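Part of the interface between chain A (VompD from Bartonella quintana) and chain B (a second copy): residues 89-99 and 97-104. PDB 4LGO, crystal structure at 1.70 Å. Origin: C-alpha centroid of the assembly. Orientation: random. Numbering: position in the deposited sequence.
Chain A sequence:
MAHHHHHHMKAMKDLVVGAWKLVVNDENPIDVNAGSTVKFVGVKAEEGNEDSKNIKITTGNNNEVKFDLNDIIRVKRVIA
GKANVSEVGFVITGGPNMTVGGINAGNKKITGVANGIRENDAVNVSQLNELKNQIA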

# COMPACT_ATOMS: atom_id res chain seq x y z
N GLY A 89 -4.23 -9.16 5.61
CA GLY A 89 -4.83 -7.94 6.12
C GLY A 89 -3.78 -6.95 6.59
O GLY A 89 -2.74 -6.75 5.95
N PHE A 90 -4.07 -6.31 7.72
CA PHE A 90 -3.37 -5.14 8.20
C PHE A 90 -2.80 -5.41 9.59
O PHE A 90 -3.55 -5.67 10.53
CB PHE A 90 -4.38 -3.97 8.24
CG PHE A 90 -5.10 -3.78 6.92
CD1 PHE A 90 -4.47 -3.14 5.85
CD2 PHE A 90 -6.36 -4.33 6.72
CE1 PHE A 90 -5.12 -3.04 4.64
CE2 PHE A 90 -7.01 -4.22 5.51
CZ PHE A 90 -6.39 -3.57 4.47
N VAL A 91 -1.48 -5.32 9.71
CA VAL A 91 -0.78 -5.75 10.94
C VAL A 91 0.18 -4.66 11.40
O VAL A 91 0.98 -4.12 10.60
CB VAL A 91 0.02 -7.04 10.68
CG1 VAL A 91 0.87 -7.43 11.86
CG2 VAL A 91 -0.92 -8.17 10.25
N ILE A 92 0.12 -4.33 12.68
CA ILE A 92 1.19 -3.58 13.30
C ILE A 92 2.06 -4.57 14.05
O ILE A 92 1.56 -5.27 14.96
CB ILE A 92 0.64 -2.55 14.30
CG1 ILE A 92 -0.49 -1.73 13.65
CG2 ILE A 92 1.76 -1.67 14.83
CD1 ILE A 92 -0.12 -0.42 13.08
N THR A 93 3.33 -4.63 13.70
CA THR A 93 4.29 -5.48 14.42
C THR A 93 4.35 -5.11 15.89
O THR A 93 4.53 -3.95 16.26
CB THR A 93 5.68 -5.38 13.80
OG1 THR A 93 5.53 -5.70 12.42
CG2 THR A 93 6.65 -6.32 14.49
N GLY A 94 4.13 -6.10 16.74
CA GLY A 94 4.02 -5.86 18.18
C GLY A 94 2.80 -5.10 18.64
O GLY A 94 2.78 -4.57 19.75
N GLY A 95 1.77 -5.02 17.80
CA GLY A 95 0.61 -4.20 18.10
C GLY A 95 -0.68 -4.86 17.67
O GLY A 95 -0.72 -6.09 17.48
N PRO A 96 -1.74 -4.06 17.48
CA PRO A 96 -3.02 -4.60 17.02
C PRO A 96 -2.97 -5.08 15.56
O PRO A 96 -2.02 -4.75 14.82
CB PRO A 96 -3.98 -3.41 17.13
CG PRO A 96 -3.19 -2.31 17.76
CD PRO A 96 -1.77 -2.60 17.60
N ASN A 97 -3.97 -5.85 15.17
CA ASN A 97 -4.14 -6.21 13.78
C ASN A 97 -5.59 -6.30 13.37
O ASN A 97 -6.47 -6.40 14.22
CB ASN A 97 -3.35 -7.49 13.45
CG ASN A 97 -3.94 -8.73 14.06
OD1 ASN A 97 -5.08 -9.10 13.79
ND2 ASN A 97 -3.13 -9.44 14.87
N MET A 98 -5.83 -6.19 12.07
CA MET A 98 -7.13 -6.42 11.49
C MET A 98 -6.87 -7.34 10.31
O MET A 98 -6.40 -6.90 9.27
CB MET A 98 -7.77 -5.10 11.01
CG MET A 98 -9.12 -5.38 10.37
SD MET A 98 -9.97 -3.87 9.87
CE MET A 98 -8.95 -3.38 8.54
N THR A 99 -7.12 -8.63 10.52
CA THR A 99 -6.80 -9.66 9.50
C THR A 99 -8.02 -10.53 9.24
O THR A 99 -9.09 -10.36 9.86
CB THR A 99 -5.63 -10.52 9.98
OG1 THR A 99 -5.98 -11.12 11.22
CG2 THR A 99 -4.38 -9.68 10.16
N ASN B 97 -8.65 4.77 13.36
CA ASN B 97 -7.25 4.42 13.15
C ASN B 97 -6.83 3.20 13.98
O ASN B 97 -7.51 2.79 14.91
CB ASN B 97 -6.34 5.62 13.39
CG ASN B 97 -6.32 6.05 14.84
OD1 ASN B 97 -5.94 5.29 15.72
ND2 ASN B 97 -6.77 7.26 15.11
N MET B 98 -5.71 2.61 13.58
CA MET B 98 -5.06 1.53 14.32
C MET B 98 -3.58 1.86 14.39
O MET B 98 -2.91 1.93 13.34
CB MET B 98 -5.31 0.19 13.61
CG MET B 98 -4.78 -1.04 14.29
SD MET B 98 -5.38 -2.60 13.59
CE MET B 98 -4.73 -2.53 11.90
N THR B 99 -3.08 2.05 15.61
CA THR B 99 -1.66 2.38 15.85
C THR B 99 -1.09 1.47 16.93
O THR B 99 -1.82 0.65 17.46
CB THR B 99 -1.51 3.86 16.29
OG1 THR B 99 -2.10 4.03 17.58
CG2 THR B 99 -2.22 4.79 15.31
N VAL B 100 0.18 1.65 17.31
CA VAL B 100 0.79 0.80 18.35
C VAL B 100 0.08 0.94 19.68
O VAL B 100 0.01 -0.02 20.45
CB VAL B 100 2.31 1.05 18.56
CG1 VAL B 100 2.55 2.40 19.21
CG2 VAL B 100 2.89 -0.06 19.42
N GLY B 101 -0.49 2.12 19.94
CA GLY B 101 -1.28 2.34 21.13
C GLY B 101 -2.71 1.82 21.11
O GLY B 101 -3.41 1.89 22.11
N GLY B 102 -3.15 1.29 19.98
CA GLY B 102 -4.41 0.58 19.90
C GLY B 102 -5.32 1.10 18.79
O GLY B 102 -4.90 1.81 17.87
N ILE B 103 -6.58 0.71 18.90
CA ILE B 103 -7.61 1.04 17.91
C ILE B 103 -8.54 2.15 18.39
O ILE B 103 -9.02 2.13 19.53
CB ILE B 103 -8.45 -0.22 17.58
CG1 ILE B 103 -7.56 -1.27 16.91
CG2 ILE B 103 -9.60 0.11 16.64
CD1 ILE B 103 -8.16 -2.66 16.83
N ASN B 104 -8.73 3.15 17.53
CA ASN B 104 -9.74 4.17 17.73
C ASN B 104 -10.82 4.03 16.67
O ASN B 104 -10.52 4.03 15.47
CB ASN B 104 -9.16 5.57 17.66
CG ASN B 104 -10.19 6.62 17.95
OD1 ASN B 104 -10.96 7.00 17.09
ND2 ASN B 104 -10.27 7.06 19.20

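Two hairpins meet here, and shape holds them together. No hydrogen bond crosses between the stretches. The contact is van der Waals packing, and it buries 389 Å² summed over both sides.

Each hairpin is stiffened by its own backbone. In chain A, Phe A90 and Met A98 pair through two hydrogen bonds, Phe A90 N to Met A98 O at 2.9 Å and Met A98 N to Phe A90 O at 2.8 Å. A type II turn from Ile A92 to Gly A95 joins the two strands. In chain B, Thr B99 and Gly B102 bond to each other in the same double fashion and close a type I turn.

The main bump is Met B98. It gives up 106 Å², the largest share of any residue here. Its CA-to-CB bond points toward chain A, and chi1 and chi2 are both t, so the chain reaches out at nearly full length. A p turn at chi3 then sets the terminal methyl. The hollow it fills is lined by Phe A90, Ile A92, Pro A96, Asn A97 and Met A98. Near the base, Met B98 CG lies 3.8 Å from Pro A96 CB and 4.4 Å from Ile A92 CG1. Further out, Met B98 SD passes 3.7 Å from Asn A97 C, the backbone carbonyl carbon. At the tip, Met B98 CE sits 3.6 Å from Phe A90 O, 3.9 Å from Phe A90 CB and 4.1 Å from Met A98 CB. The methyl thus rests against the paired backbone of the two strands. Phe A90 and Met A98 start toward chain B, but their ends lead away, so their CB atoms form part of the lining. A long, flexible, unbranched side chain suits this narrow course.

Pro A96 is the bump in the other direction. It is buried and loses 75 Å² to chain B. Its ring lies against the chain B turn, with Pro A96 CD 3.3 Å from Thr B99 O and Pro A96 CG 3.8 Å from Gly B102 CA. Pro A96 CB also meets Ile B103 CG1 at 4.2 Å. The compact, apolar ring makes a firm wedge. Gly B102 presents bare backbone to it. Its positive phi of 127° calls for glycine on its own account, since a CB would be jammed against the preceding carbonyl oxygen.

Ile A92 packs beside this wedge. Its CD1 reaches Met B98 O at 3.7 Å and Thr B99 CA at 4.2 Å, and its CG2 lies 4.4 Å from Val B100 CA. The branched side chain spreads over the chain B backbone where strand gives way to turn. Val B100 is exposed and its CA-to-CB bond points sideways, yet 49 Å² of it is covered.

Asn A97 and Thr B99 are polar residues that stay partly exposed. Their CA-to-CB bonds point away from the other stretch. That of Val A91 also points away, and the residue touches nothing across the gap.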